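Local coordinates for salt-tolerant glutaminase (Micrococcus luteus, PDB 3AGD), which probably hydrolyses L-glutamine to L-glutamate and ammonium, as a salt-tolerant member of the glutaminase family, at residues T200-A212 and G264-F278. Numbering follows the deposited sequence.
Sequences TVKDLAVMGACLA and GVLGALPGRVGIGVF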
loop_
_atom_site.group_PDB
_atom_site.type_symbol
_atom_site.label_atom_id
_atom_site.label_comp_id
_atom_site.label_asym_id
_atom_site.label_seq_id
_atom_site.Cartn_x
_atom_site.Cartn_y
_atom_site.Cartn_z
ATOM N N THR A 200 7.137 21.698 13.728
ATOM C CA THR A 200 7.998 20.888 14.574
ATOM C C THR A 200 7.831 19.455 14.085
ATOM O O THR A 200 6.953 19.168 13.264
ATOM C CB THR A 200 7.552 20.915 16.045
ATOM O OG1 THR A 200 6.269 20.283 16.156
ATOM C CG2 THR A 200 7.451 22.354 16.555
ATOM N N VAL A 201 8.670 18.561 14.588
ATOM C CA VAL A 201 8.585 17.155 14.226
ATOM C C VAL A 201 7.160 16.654 14.471
ATOM O O VAL A 201 6.595 15.920 13.654
ATOM C CB VAL A 201 9.536 16.319 15.082
ATOM C CG1 VAL A 201 9.329 14.857 14.803
ATOM C CG2 VAL A 201 10.964 16.709 14.798
ATOM N N LYS A 202 6.592 17.056 15.605
ATOM C CA LYS A 202 5.243 16.651 15.979
ATOM C C LYS A 202 4.209 17.143 14.978
ATOM O O LYS A 202 3.267 16.424 14.650
ATOM C CB LYS A 202 4.897 17.179 17.373
ATOM C CG LYS A 202 5.675 16.521 18.506
ATOM C CD LYS A 202 5.261 17.118 19.848
ATOM C CE LYS A 202 5.979 16.459 21.010
ATOM N NZ LYS A 202 5.556 17.032 22.328
ATOM N N ASP A 203 4.372 18.372 14.504
ATOM C CA ASP A 203 3.442 18.916 13.525
ATOM C C ASP A 203 3.437 18.029 12.285
ATOM O O ASP A 203 2.376 17.629 11.798
ATOM C CB ASP A 203 3.844 20.334 13.117
ATOM C CG ASP A 203 3.647 21.344 14.224
ATOM O OD1 ASP A 203 2.539 21.396 14.805
ATOM O OD2 ASP A 203 4.600 22.097 14.503
ATOM N N LEU A 204 4.627 17.723 11.777
ATOM C CA LEU A 204 4.753 16.890 10.585
ATOM C C LEU A 204 4.097 15.526 10.756
ATOM O O LEU A 204 3.376 15.066 9.875
ATOM C CB LEU A 204 6.228 16.700 10.210
ATOM C CG LEU A 204 6.921 17.865 9.503
ATOM C CD1 LEU A 204 8.341 17.460 9.145
ATOM C CD2 LEU A 204 6.148 18.237 8.241
ATOM N N ALA A 205 4.352 14.881 11.891
ATOM C CA ALA A 205 3.779 13.567 12.161
ATOM C C ALA A 205 2.258 13.600 12.026
ATOM O O ALA A 205 1.665 12.769 11.340
ATOM C CB ALA A 205 4.172 13.103 13.568
ATOM N N VAL A 206 1.632 14.575 12.673
ATOM C CA VAL A 206 0.181 14.701 12.632
ATOM C C VAL A 206 -0.316 15.036 11.232
ATOM O O VAL A 206 -1.328 14.501 10.780
ATOM C CB VAL A 206 -0.304 15.777 13.626
ATOM C CG1 VAL A 206 -1.813 15.936 13.526
ATOM C CG2 VAL A 206 0.101 15.381 15.053
ATOM N N MET A 207 0.391 15.930 10.550
ATOM C CA MET A 207 0.022 16.311 9.194
ATOM C C MET A 207 0.113 15.059 8.314
ATOM O O MET A 207 -0.793 14.762 7.532
ATOM C CB MET A 207 0.969 17.409 8.698
ATOM C CG MET A 207 0.768 18.753 9.412
ATOM S SD MET A 207 2.167 19.893 9.245
ATOM C CE MET A 207 1.831 20.591 7.609
ATOM N N GLY A 208 1.199 14.313 8.472
ATOM C CA GLY A 208 1.379 13.096 7.701
ATOM C C GLY A 208 0.278 12.088 7.987
ATOM O O GLY A 208 -0.218 11.430 7.068
ATOM N N ALA A 209 -0.107 11.969 9.257
ATOM C CA ALA A 209 -1.165 11.038 9.657
ATOM C C ALA A 209 -2.485 11.355 8.954
ATOM O O ALA A 209 -3.235 10.446 8.595
ATOM C CB ALA A 209 -1.356 11.079 11.170
ATOM N N CYS A 210 -2.773 12.641 8.774
ATOM C CA CYS A 210 -3.996 13.057 8.095
ATOM C C CYS A 210 -4.025 12.460 6.689
ATOM O O CYS A 210 -5.090 12.146 6.155
ATOM C CB CYS A 210 -4.067 14.586 7.999
ATOM S SG CYS A 210 -4.499 15.455 9.539
ATOM N N LEU A 211 -2.847 12.319 6.090
ATOM C CA LEU A 211 -2.744 11.744 4.757
ATOM C C LEU A 211 -2.830 10.222 4.861
ATOM O O LEU A 211 -3.497 9.576 4.065
ATOM C CB LEU A 211 -1.412 12.139 4.103
ATOM C CG LEU A 211 -1.161 13.610 3.754
ATOM C CD1 LEU A 211 0.277 13.781 3.254
ATOM C CD2 LEU A 211 -2.157 14.068 2.690
ATOM N N ALA A 212 -2.162 9.662 5.864
ATOM C CA ALA A 212 -2.130 8.221 6.075
ATOM C C ALA A 212 -3.494 7.595 6.345
ATOM O O ALA A 212 -3.737 6.452 5.961
ATOM C CB ALA A 212 -1.177 7.892 7.220
ATOM N N GLY A 264 13.878 18.661 8.040
ATOM C CA GLY A 264 12.670 17.912 8.349
ATOM C C GLY A 264 12.231 16.893 7.313
ATOM O O GLY A 264 12.220 17.179 6.112
ATOM N N VAL A 265 11.875 15.699 7.775
ATOM C CA VAL A 265 11.397 14.648 6.881
ATOM C C VAL A 265 9.956 14.287 7.234
ATOM O O VAL A 265 9.631 14.039 8.395
ATOM C CB VAL A 265 12.244 13.361 6.970
ATOM C CG1 VAL A 265 11.751 12.351 5.928
ATOM C CG2 VAL A 265 13.711 13.679 6.745
ATOM N N LEU A 266 9.100 14.263 6.219
ATOM C CA LEU A 266 7.695 13.938 6.392
ATOM C C LEU A 266 7.431 12.527 5.869
ATOM O O LEU A 266 7.873 12.169 4.777
ATOM C CB LEU A 266 6.848 14.964 5.633
ATOM C CG LEU A 266 5.311 14.950 5.623
ATOM C CD1 LEU A 266 4.810 14.308 4.360
ATOM C CD2 LEU A 266 4.772 14.262 6.861
ATOM N N GLY A 267 6.728 11.728 6.662
ATOM C CA GLY A 267 6.405 10.373 6.260
ATOM C C GLY A 267 4.917 10.132 6.433
ATOM O O GLY A 267 4.300 10.672 7.354
ATOM N N ALA A 268 4.336 9.333 5.547
ATOM C CA ALA A 268 2.916 9.028 5.624
ATOM C C ALA A 268 2.670 7.631 5.069
ATOM O O ALA A 268 2.638 7.430 3.855
ATOM C CB ALA A 268 2.114 10.058 4.841
ATOM N N LEU A 269 2.507 6.671 5.974
ATOM C CA LEU A 269 2.273 5.279 5.605
ATOM C C LEU A 269 0.788 4.974 5.788
ATOM O O LEU A 269 0.304 4.827 6.914
ATOM C CB LEU A 269 3.124 4.361 6.486
ATOM C CG LEU A 269 3.012 2.863 6.190
ATOM C CD1 LEU A 269 3.384 2.610 4.735
ATOM C CD2 LEU A 269 3.916 2.074 7.124
ATOM N N PRO A 270 0.047 4.866 4.676
ATOM C CA PRO A 270 -1.390 4.590 4.698
ATOM C C PRO A 270 -1.884 3.574 5.715
ATOM O O PRO A 270 -1.390 2.449 5.787
ATOM C CB PRO A 270 -1.678 4.160 3.263
ATOM C CG PRO A 270 -0.732 5.023 2.485
ATOM C CD PRO A 270 0.548 4.892 3.289
ATOM N N GLY A 271 -2.880 3.990 6.492
ATOM C CA GLY A 271 -3.475 3.112 7.479
ATOM C C GLY A 271 -2.669 2.839 8.730
ATOM O O GLY A 271 -3.154 2.152 9.629
ATOM N N ARG A 272 -1.453 3.364 8.826
ATOM C CA ARG A 272 -0.691 3.086 10.029
ATOM C C ARG A 272 0.027 4.200 10.760
ATOM O O ARG A 272 -0.038 4.251 11.984
ATOM C CB ARG A 272 0.265 1.930 9.757
ATOM C CG ARG A 272 -0.502 0.620 9.694
ATOM C CD ARG A 272 0.271 -0.437 9.003
ATOM N NE ARG A 272 0.471 -0.139 7.592
ATOM C CZ ARG A 272 1.364 -0.781 6.854
ATOM N NH1 ARG A 272 2.103 -1.724 7.423
ATOM N NH2 ARG A 272 1.518 -0.493 5.567
ATOM N N VAL A 273 0.687 5.112 10.054
ATOM C CA VAL A 273 1.400 6.147 10.785
ATOM C C VAL A 273 1.818 7.391 10.002
ATOM O O VAL A 273 2.070 7.337 8.800
ATOM C CB VAL A 273 2.656 5.519 11.447
ATOM C CG1 VAL A 273 3.731 5.285 10.395
ATOM C CG2 VAL A 273 3.153 6.386 12.590
ATOM N N GLY A 274 1.857 8.516 10.710
ATOM C CA GLY A 274 2.298 9.772 10.134
ATOM C C GLY A 274 3.667 9.962 10.765
ATOM O O GLY A 274 3.814 9.765 11.973
ATOM N N ILE A 275 4.675 10.315 9.976
ATOM C CA ILE A 275 6.023 10.473 10.520
ATOM C C ILE A 275 6.636 11.854 10.326
ATOM O O ILE A 275 6.529 12.458 9.260
ATOM C CB ILE A 275 6.983 9.444 9.894
ATOM C CG1 ILE A 275 6.504 8.029 10.217
ATOM C CG2 ILE A 275 8.408 9.675 10.394
ATOM C CD1 ILE A 275 7.152 6.959 9.353
ATOM N N GLY A 276 7.287 12.339 11.375
ATOM C CA GLY A 276 7.948 13.625 11.318
ATOM C C GLY A 276 9.328 13.428 11.911
ATOM O O GLY A 276 9.451 12.902 13.012
ATOM N N VAL A 277 10.370 13.801 11.176
ATOM C CA VAL A 277 11.731 13.671 11.685
ATOM C C VAL A 277 12.464 14.988 11.456
ATOM O O VAL A 277 12.219 15.684 10.469
ATOM C CB VAL A 277 12.532 12.553 10.976
ATOM C CG1 VAL A 277 13.825 12.286 11.749
ATOM C CG2 VAL A 277 11.711 11.290 10.871
ATOM N N PHE A 278 13.372 15.321 12.364
ATOM C CA PHE A 278 14.119 16.559 12.250
ATOM C C PHE A 278 15.589 16.404 12.612
ATOM O O PHE A 278 15.934 15.957 13.710
ATOM C CB PHE A 278 13.478 17.630 13.140
ATOM C CG PHE A 278 14.315 18.867 13.311
ATOM C CD1 PHE A 278 14.729 19.605 12.205
ATOM C CD2 PHE A 278 14.675 19.303 14.585
ATOM C CE1 PHE A 278 15.488 20.762 12.363
ATOM C CE2 PHE A 278 15.435 20.460 14.756
ATOM C CZ PHE A 278 15.843 21.193 13.644
#
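Val201, in the first turn of helix 201-212, receives at its carbonyl O a CA-H...O contact from Gly276 CA of strand 273-278 (3.5 Å, 161° at H). One turn on, Leu204 rests CB on Gly276 CA (3.7 Å) and sends CD1 across to Val265 O of strand 264-269. Ala205 O meets Gly274 CA at 3.3 Å, another CA-H...O contact. At Gly208 the helix backbone itself is the surface: the extended chi1 of Leu266 (-178°) carries its isobutyl end up to the helix, where CD2 lies between Leu204 O (3.4 Å) and Gly208 CA (3.7 Å), and Ala268 CB touches Gly208 O. Ala209 lies over Gly274, whose CA comes within 3.4 Å of Ala209 N. Leu211 meets Ala268 CB with its own CB, and its side chain also packs on helix 227-240. Ala212 CB packs on Leu269 O, and Ala212 O accepts a nearly straight hydrogen bond from Gly271 N (2.7 Å, 170°), the donor lying above the carbonyl plane. Helix 201-212 thus packs on the antiparallel sheet of the beta-lactamase-like glutaminase domain through glycine backbone and alanines, with Leu204 and Leu266 filling in beside them; close packing and weak CA-H...O contacts hold most of the interface, leaving the one conventional bond to fix the hairpin turn against the helix C-terminus.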